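Local coordinates for cellulose-binding protein (Saccharophagus degradans, PDB 2X32) that binds a long polyisoprenoid diphosphate in its YceI-like domain and is implicated in plant cell wall breakdown, at residues Glu98-Asp103 / Leu121-Leu126. Residues are numbered along the deposited sequence; the frame is centred on the assembly and turned at random. Where two conformers were deposited one is given.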
loop_
_atom_site.group_PDB
_atom_site.type_symbol
_atom_site.label_atom_id
_atom_site.label_comp_id
_atom_site.label_asym_id
_atom_site.label_seq_id
_atom_site.Cartn_x
_atom_site.Cartn_y
_atom_site.Cartn_z
ATOM N N GLU A 98 -15.669 -17.433 -4.607
ATOM C CA GLU A 98 -14.425 -18.184 -4.812
ATOM C C GLU A 98 -13.220 -17.238 -4.672
ATOM O O GLU A 98 -13.278 -16.074 -5.074
ATOM C CB GLU A 98 -14.434 -18.809 -6.220
ATOM C CG GLU A 98 -13.223 -19.741 -6.586
ATOM C CD GLU A 98 -13.255 -20.359 -8.033
ATOM O OE1 GLU A 98 -14.186 -20.147 -8.874
ATOM O OE2 GLU A 98 -12.274 -21.111 -8.326
ATOM N N ASP A 99 -12.111 -17.766 -4.166
ATOM C CA ASP A 99 -10.841 -17.063 -4.130
ATOM C C ASP A 99 -9.793 -17.751 -4.981
ATOM O O ASP A 99 -9.961 -18.900 -5.413
ATOM C CB ASP A 99 -10.324 -17.000 -2.709
ATOM C CG ASP A 99 -9.531 -18.241 -2.325
ATOM O OD1 ASP A 99 -9.939 -19.423 -2.575
ATOM O OD2 ASP A 99 -8.503 -18.036 -1.763
ATOM N N MET A 100 -8.719 -17.043 -5.224
ATOM C CA MET A 100 -7.531 -17.617 -5.820
ATOM C C MET A 100 -6.335 -16.881 -5.272
ATOM O O MET A 100 -6.429 -15.703 -4.874
ATOM C CB MET A 100 -7.563 -17.538 -7.337
ATOM C CG MET A 100 -7.669 -16.127 -7.863
ATOM S SD MET A 100 -7.925 -16.191 -9.627
ATOM C CE MET A 100 -7.678 -14.436 -9.997
ATOM N N LEU A 101 -5.213 -17.569 -5.236
ATOM C CA LEU A 101 -3.910 -16.985 -4.911
ATOM C C LEU A 101 -3.229 -16.563 -6.205
ATOM O O LEU A 101 -3.178 -17.361 -7.185
ATOM C CB LEU A 101 -3.038 -18.013 -4.197
ATOM C CG LEU A 101 -3.582 -18.561 -2.930
ATOM C CD1 LEU A 101 -2.591 -19.672 -2.344
ATOM C CD2 LEU A 101 -3.825 -17.428 -1.952
ATOM N N VAL A 102 -2.635 -15.382 -6.210
ATOM C CA VAL A 102 -1.919 -14.873 -7.390
ATOM C C VAL A 102 -0.536 -14.462 -6.940
ATOM O O VAL A 102 -0.409 -13.641 -6.056
ATOM C CB VAL A 102 -2.665 -13.645 -8.014
ATOM C CG1 VAL A 102 -2.041 -13.188 -9.358
ATOM C CG2 VAL A 102 -4.150 -13.945 -8.247
ATOM N N ASP A 103 0.503 -15.054 -7.505
ATOM C CA ASP A 103 1.894 -14.684 -7.235
ATOM C C ASP A 103 2.234 -13.539 -8.186
ATOM O O ASP A 103 2.158 -13.730 -9.412
ATOM C CB ASP A 103 2.773 -15.880 -7.515
ATOM C CG ASP A 103 2.518 -17.041 -6.548
ATOM O OD1 ASP A 103 2.304 -16.751 -5.364
ATOM O OD2 ASP A 103 2.570 -18.190 -7.025
ATOM N N LEU A 121 -1.051 -12.473 -3.548
ATOM C CA LEU A 121 -2.322 -11.797 -3.282
ATOM C C LEU A 121 -3.442 -12.803 -3.253
ATOM O O LEU A 121 -3.404 -13.839 -3.929
ATOM C CB LEU A 121 -2.634 -10.733 -4.319
ATOM C CG LEU A 121 -1.523 -9.686 -4.498
ATOM C CD1 LEU A 121 -1.947 -8.644 -5.604
ATOM C CD2 LEU A 121 -1.145 -8.956 -3.206
ATOM N N ASN A 122 -4.429 -12.505 -2.396
ATOM C CA ASN A 122 -5.666 -13.213 -2.346
ATOM C C ASN A 122 -6.698 -12.383 -3.102
ATOM O O ASN A 122 -6.863 -11.192 -2.823
ATOM C CB ASN A 122 -6.125 -13.441 -0.904
ATOM C CG ASN A 122 -7.317 -14.341 -0.838
ATOM O OD1 ASN A 122 -8.471 -13.898 -1.085
ATOM N ND2 ASN A 122 -7.083 -15.653 -0.542
ATOM N N VAL A 123 -7.321 -12.997 -4.103
ATOM C CA VAL A 123 -8.361 -12.364 -4.873
ATOM C C VAL A 123 -9.641 -13.163 -4.698
ATOM O O VAL A 123 -9.665 -14.363 -4.986
ATOM C CB VAL A 123 -8.003 -12.301 -6.360
ATOM C CG1 VAL A 123 -9.183 -11.621 -7.193
ATOM C CG2 VAL A 123 -6.646 -11.591 -6.570
ATOM N N GLN A 124 -10.684 -12.517 -4.229
ATOM C CA GLN A 124 -11.962 -13.192 -4.015
ATOM C C GLN A 124 -13.063 -12.433 -4.722
ATOM O O GLN A 124 -13.151 -11.186 -4.612
ATOM C CB GLN A 124 -12.274 -13.310 -2.531
ATOM C CG GLN A 124 -13.542 -14.150 -2.278
ATOM C CD GLN A 124 -13.908 -14.277 -0.790
ATOM O OE1 GLN A 124 -13.636 -13.396 0.033
ATOM N NE2 GLN A 124 -14.574 -15.359 -0.490
ATOM N N ARG A 125 -13.912 -13.163 -5.451
ATOM C CA ARG A 125 -15.071 -12.547 -6.080
ATOM C C ARG A 125 -16.209 -12.409 -5.069
ATOM O O ARG A 125 -16.595 -13.373 -4.399
ATOM C CB ARG A 125 -15.574 -13.332 -7.298
ATOM C CG ARG A 125 -16.785 -12.668 -7.909
ATOM C CD ARG A 125 -17.284 -13.337 -9.162
ATOM N NE ARG A 125 -16.349 -13.118 -10.277
ATOM C CZ ARG A 125 -16.218 -11.974 -10.935
ATOM N NH1 ARG A 125 -16.973 -10.903 -10.665
ATOM N NH2 ARG A 125 -15.287 -11.873 -11.879
ATOM N N LEU A 126 -16.751 -11.204 -4.945
ATOM C CA LEU A 126 -17.854 -10.960 -4.063
ATOM C C LEU A 126 -19.207 -10.897 -4.712
ATOM O O LEU A 126 -20.231 -11.169 -4.072
ATOM C CB LEU A 126 -17.600 -9.664 -3.284
ATOM C CG LEU A 126 -16.329 -9.571 -2.470
ATOM C CD1 LEU A 126 -16.312 -8.243 -1.726
ATOM C CD2 LEU A 126 -16.198 -10.697 -1.481
#
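Met100 and Val123 pair through two backbone hydrogen bonds in an antiparallel beta hairpin of the YceI-like fold, whose curled sheet encloses the isoprenoid chain. Val102 and Leu121 form the next such pair, Leu121 N giving its hydrogen to Val102 O at 2.8 Å. On the inner face, Val123 CG2 meets Val102 CG2 diagonally at 3.8 Å, while Met100 CG comes alongside Val123 CB at 4.1 Å; Leu121 and Val123 also touch the bound lipid. The other face carries Asp99, Leu101, Asn122 and Gln124. Here Asp99, in one of its two conformers, crosses Asn122 at about a right angle: its CB lies 3.5 Å from Val123 O, its CG, set by a chi1 of 86°, is 4.0 Å from Asn122 ND2, and OD2 accepts a hydrogen bond from that ND2 at 3.0 Å through its anti lone pair. The bond is bent, 135° at the hydrogen, and Asp99 OD2 stands 30° out of the Asn122 amide plane. The same ND2 is also bonded to Gln136 OE1 on strand 130-142. An alanine in place of Asn122 would probably leave Gln136 OE1, and Asp99 OD2 in this conformer, without their shared donor. Leu101 CD2 packs against Asn122 ND2 at 4.0 Å.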